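Local structure of transcriptional regulator (Pseudomonas aeruginosa, 3E7Q) at residues B[91-96]-B[192-197]; B[95-100]-B[185-190]. The protein probably binds DNA as a TetR-family transcriptional regulator, most likely a repressor. All blocks are in the same frame, centred on the assembly; numbering follows the deposited sequence.

Contact 1: residues B[91-96]-B[192-197]; sequences RLSAFF and ICEAWV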
# COMPACT_ATOMS: atom_id res chain seq x y z
N ARG B 91 -1.02 -25.74 1.64
CA ARG B 91 -2.09 -24.74 1.47
C ARG B 91 -1.58 -23.29 1.51
O ARG B 91 -1.96 -22.47 0.66
CB ARG B 91 -3.18 -24.90 2.55
CG ARG B 91 -3.91 -26.22 2.58
CD ARG B 91 -5.08 -26.24 3.57
NE ARG B 91 -6.10 -27.16 3.07
CZ ARG B 91 -6.99 -27.82 3.82
NH1 ARG B 91 -7.06 -27.64 5.15
NH2 ARG B 91 -7.85 -28.69 3.25
N LEU B 92 -0.70 -22.97 2.46
CA LEU B 92 -0.05 -21.65 2.47
C LEU B 92 0.81 -21.42 1.19
O LEU B 92 0.76 -20.35 0.62
CB LEU B 92 0.82 -21.40 3.73
CG LEU B 92 0.12 -21.12 5.06
CD1 LEU B 92 1.09 -21.25 6.16
CD2 LEU B 92 -0.60 -19.75 5.09
N SER B 93 1.61 -22.41 0.79
CA SER B 93 2.41 -22.33 -0.45
C SER B 93 1.60 -22.14 -1.67
O SER B 93 2.01 -21.42 -2.55
CB SER B 93 3.26 -23.58 -0.64
OG SER B 93 4.00 -23.74 0.53
N ALA B 94 0.45 -22.80 -1.75
CA ALA B 94 -0.44 -22.60 -2.87
C ALA B 94 -0.99 -21.17 -2.83
O ALA B 94 -0.97 -20.51 -3.84
CB ALA B 94 -1.56 -23.65 -2.87
N PHE B 95 -1.45 -20.68 -1.67
CA PHE B 95 -1.81 -19.27 -1.47
C PHE B 95 -0.73 -18.30 -1.96
O PHE B 95 -1.05 -17.41 -2.69
CB PHE B 95 -2.09 -18.99 -0.00
CG PHE B 95 -2.79 -17.70 0.27
CD1 PHE B 95 -4.18 -17.66 0.51
CD2 PHE B 95 -2.06 -16.49 0.44
CE1 PHE B 95 -4.83 -16.43 0.81
CE2 PHE B 95 -2.70 -15.30 0.72
CZ PHE B 95 -4.09 -15.27 0.89
N PHE B 96 0.52 -18.51 -1.56
CA PHE B 96 1.65 -17.65 -1.99
C PHE B 96 1.84 -17.68 -3.50
O PHE B 96 1.93 -16.63 -4.13
CB PHE B 96 2.96 -18.07 -1.28
CG PHE B 96 2.86 -18.02 0.26
CD1 PHE B 96 2.04 -17.07 0.91
CD2 PHE B 96 3.59 -18.91 1.04
CE1 PHE B 96 1.92 -17.07 2.27
CE2 PHE B 96 3.49 -18.89 2.42
CZ PHE B 96 2.67 -17.97 3.04
N ILE B 192 10.12 -15.06 0.13
CA ILE B 192 9.96 -14.20 1.33
C ILE B 192 8.81 -14.69 2.23
O ILE B 192 8.91 -14.72 3.48
CB ILE B 192 9.78 -12.72 0.90
CG1 ILE B 192 11.11 -12.16 0.36
CG2 ILE B 192 9.20 -11.87 2.03
CD1 ILE B 192 10.99 -10.72 -0.30
N CYS B 193 7.74 -15.15 1.60
CA CYS B 193 6.58 -15.60 2.36
C CYS B 193 6.80 -16.91 3.03
O CYS B 193 6.44 -17.06 4.19
CB CYS B 193 5.33 -15.65 1.50
SG CYS B 193 4.81 -13.99 0.98
N GLU B 194 7.42 -17.84 2.33
CA GLU B 194 7.83 -19.08 2.95
C GLU B 194 8.78 -18.83 4.09
O GLU B 194 8.75 -19.55 5.07
CB GLU B 194 8.54 -20.03 1.97
CG GLU B 194 7.79 -20.46 0.77
CD GLU B 194 6.57 -21.31 1.04
OE1 GLU B 194 6.29 -21.70 2.19
OE2 GLU B 194 5.86 -21.63 0.06
N ALA B 195 9.67 -17.85 3.92
CA ALA B 195 10.67 -17.54 4.97
C ALA B 195 10.02 -17.03 6.25
O ALA B 195 10.51 -17.28 7.37
CB ALA B 195 11.72 -16.59 4.46
N TRP B 196 8.93 -16.29 6.08
CA TRP B 196 8.13 -15.84 7.20
C TRP B 196 7.50 -16.99 8.01
O TRP B 196 7.49 -17.00 9.23
CB TRP B 196 6.99 -14.97 6.65
CG TRP B 196 6.13 -14.39 7.68
CD1 TRP B 196 6.32 -13.20 8.26
CD2 TRP B 196 4.91 -14.94 8.26
NE1 TRP B 196 5.32 -12.95 9.16
CE2 TRP B 196 4.46 -14.00 9.20
CE3 TRP B 196 4.19 -16.11 8.09
CZ2 TRP B 196 3.32 -14.19 9.99
CZ3 TRP B 196 3.04 -16.30 8.87
CH2 TRP B 196 2.61 -15.33 9.80
N VAL B 197 6.87 -17.90 7.28
CA VAL B 197 6.32 -19.13 7.89
C VAL B 197 7.39 -19.92 8.59
O VAL B 197 7.16 -20.41 9.69
CB VAL B 197 5.55 -20.05 6.87
CG1 VAL B 197 4.85 -21.16 7.56
CG2 VAL B 197 4.55 -19.20 6.04
O HOH W 1 4.28 -23.10 3.23
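Two antiparallel helices of the all-helical C-terminal domain of a TetR-family regulator, 88-99 and 186-204, pack here at 152°; the axes of the segments 91-96 and 192-197 come within 10.3 Å. The F96 ring fills the gap between them. With CG anti to its own carbonyl carbon, the ring stands up toward the partner helix and takes C193 CB over its centre, 3.5 Å from the centroid. This CH-pi contact is only 5° off the ring normal. C193 SG lies over the same face, 4.5 Å from the F96 centroid, as a sulfur-aromatic contact. The opposite face is covered toward its rim by L92 O, one turn back on its own helix. V197 splits its branches: CG2 meets F96 CZ at the ring edge at 3.7 Å, while CG1 touches L92 CD1 at 4.0 Å. L92 and V197 also pack on helix 124-152.

On the flank, E194 folds back at chi2 and brings its carboxylate across the ring edge, the two planes 83° apart. S93 OG is hydrogen-bonded to R89 O, its strongest polar partner, and E194 OE2 lies 2.9 Å from the same S93 OG. A water donates both to S93 OG and to E194 OE1 (2.7 Å), so that it links the two helices through S93 and E194. E194 OE1 also forms a salt bridge with R89. The result is an apolar packing of F96, C193, L92 and V197, bordered by S93, E194 and one bridging water, in which R89 probably stabilises the negative charge of E194 beside the ring.

Contact 2: residues B[95-100]-B[185-190]; sequences FFEASF and TPRQGV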
# COMPACT_ATOMS: atom_id res chain seq x y z
N PHE B 95 -1.45 -20.68 -1.67
CA PHE B 95 -1.81 -19.27 -1.47
C PHE B 95 -0.73 -18.30 -1.96
O PHE B 95 -1.05 -17.41 -2.69
CB PHE B 95 -2.09 -18.99 -0.00
CG PHE B 95 -2.79 -17.70 0.27
CD1 PHE B 95 -4.18 -17.66 0.51
CD2 PHE B 95 -2.06 -16.49 0.44
CE1 PHE B 95 -4.83 -16.43 0.81
CE2 PHE B 95 -2.70 -15.30 0.72
CZ PHE B 95 -4.09 -15.27 0.89
N PHE B 96 0.52 -18.51 -1.56
CA PHE B 96 1.65 -17.65 -1.99
C PHE B 96 1.84 -17.68 -3.50
O PHE B 96 1.93 -16.63 -4.13
CB PHE B 96 2.96 -18.07 -1.28
CG PHE B 96 2.86 -18.02 0.26
CD1 PHE B 96 2.04 -17.07 0.91
CD2 PHE B 96 3.59 -18.91 1.04
CE1 PHE B 96 1.92 -17.07 2.27
CE2 PHE B 96 3.49 -18.89 2.42
CZ PHE B 96 2.67 -17.97 3.04
N GLU B 97 1.88 -18.88 -4.07
CA GLU B 97 1.93 -19.04 -5.54
C GLU B 97 0.80 -18.31 -6.26
O GLU B 97 1.06 -17.55 -7.19
CB GLU B 97 1.93 -20.51 -5.93
CG GLU B 97 3.21 -21.24 -5.53
CD GLU B 97 4.42 -20.91 -6.40
OE1 GLU B 97 4.27 -20.28 -7.50
OE2 GLU B 97 5.54 -21.31 -5.97
N ALA B 98 -0.45 -18.51 -5.82
CA ALA B 98 -1.55 -17.74 -6.42
C ALA B 98 -1.32 -16.23 -6.29
O ALA B 98 -1.57 -15.45 -7.25
CB ALA B 98 -2.89 -18.12 -5.88
N SER B 99 -0.81 -15.82 -5.13
CA SER B 99 -0.59 -14.39 -4.82
C SER B 99 0.40 -13.68 -5.74
O SER B 99 0.29 -12.48 -5.93
CB SER B 99 -0.07 -14.21 -3.38
OG SER B 99 -1.06 -14.50 -2.41
N PHE B 100 1.37 -14.41 -6.28
CA PHE B 100 2.43 -13.85 -7.09
C PHE B 100 2.36 -14.37 -8.54
O PHE B 100 3.26 -14.16 -9.34
CB PHE B 100 3.79 -14.14 -6.43
CG PHE B 100 4.01 -13.33 -5.17
CD1 PHE B 100 4.50 -12.06 -5.24
CD2 PHE B 100 3.71 -13.85 -3.90
CE1 PHE B 100 4.66 -11.29 -4.06
CE2 PHE B 100 3.87 -13.10 -2.76
CZ PHE B 100 4.36 -11.83 -2.85
N THR B 185 11.69 -10.53 -7.94
CA THR B 185 10.88 -11.38 -8.81
C THR B 185 9.68 -11.98 -8.06
O THR B 185 9.68 -12.07 -6.87
CB THR B 185 11.70 -12.57 -9.35
OG1 THR B 185 12.16 -13.33 -8.26
CG2 THR B 185 12.94 -12.13 -10.19
N PRO B 186 8.61 -12.35 -8.79
CA PRO B 186 7.56 -13.20 -8.21
C PRO B 186 8.07 -14.41 -7.41
O PRO B 186 7.54 -14.70 -6.38
CB PRO B 186 6.79 -13.69 -9.45
CG PRO B 186 6.92 -12.50 -10.46
CD PRO B 186 8.31 -11.93 -10.18
N ARG B 187 9.08 -15.12 -7.90
CA ARG B 187 9.66 -16.26 -7.15
C ARG B 187 10.19 -15.82 -5.78
O ARG B 187 9.94 -16.43 -4.77
CB ARG B 187 10.76 -16.93 -7.99
CG ARG B 187 11.50 -18.10 -7.28
CD ARG B 187 10.57 -19.21 -6.73
NE ARG B 187 9.41 -19.41 -7.61
CZ ARG B 187 8.24 -19.94 -7.26
NH1 ARG B 187 8.04 -20.40 -6.05
NH2 ARG B 187 7.28 -20.03 -8.16
N GLN B 188 10.94 -14.72 -5.77
CA GLN B 188 11.40 -14.13 -4.55
C GLN B 188 10.30 -13.75 -3.56
O GLN B 188 10.49 -13.86 -2.39
CB GLN B 188 12.29 -12.94 -4.86
CG GLN B 188 13.68 -13.40 -5.32
CD GLN B 188 14.59 -12.24 -5.66
OE1 GLN B 188 14.13 -11.22 -6.16
NE2 GLN B 188 15.88 -12.38 -5.39
N GLY B 189 9.14 -13.29 -4.04
CA GLY B 189 8.01 -12.95 -3.17
C GLY B 189 7.48 -14.17 -2.45
O GLY B 189 7.28 -14.14 -1.21
N VAL B 190 7.30 -15.26 -3.20
CA VAL B 190 7.00 -16.59 -2.60
C VAL B 190 8.07 -16.95 -1.55
O VAL B 190 7.74 -17.24 -0.39
CB VAL B 190 6.86 -17.72 -3.65
CG1 VAL B 190 6.43 -19.02 -2.97
CG2 VAL B 190 5.87 -17.30 -4.73
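Apolar packing centres on the F100 ring, which follows the last turn of helix 88-99 and turns one face to the first turn of helix 186-204. G189 CA lies 3.9 Å from the F100 centroid, 16° off the normal, a CH-pi contact made by backbone rather than side chain. V190 N sits over the rim of the same face. G189, with no side chain, lets its CA and carbonyl carbon lie directly over the ring face, F100 CE2 to G189 C being 3.8 Å. V190 reaches between the turns with both branches, CG1 to F96 CB at 4.0 Å and CG2 to F100 CB at 4.1 Å. P186 CB rests against F100 O, and L105 of helix 102-105 touches both P186 and F100.

The ionic part lies along the flank. R187 starts away from the partner, then bends at both chi2 and chi3 to present NH1 and NH2 end-on to E97. NH1 donates to E97 OE2 at 2.7 Å and NH2 to E97 OE1 at 3.1 Å, each on a syn lone pair, with the two flat groups 29° apart. This bidentate grip probably limits rotation of both groups.

Capping bonds complete the set: Q188 N donates to T185 OG1, and T185 N to Q188 OE1, on an in-plane lone pair. This reciprocal pair is a capping box, marking the N-terminus of the last long helix in the TetR-type C-terminal domain.

Contacts 1 and 2 are successive steps along one antiparallel seam between helices 88-99 and 186-204, with centres about 8 Å apart. F96 belongs to both: its CB serves 185-190, its ring 192-197. The two packing layers also meet directly, C193 SG lying 4.0 Å from F100 CE2, so the sulfur touches both rings, over the face of F96 and near CE2 of F100. Each contact has a charged or polar flank, E194 with S93 in contact 1 and E97 with R187 in contact 2. Beyond the seam, W196 packs on W196 of the second subunit and Q188 on its L161, placing helix 186-204 at the dimer interface.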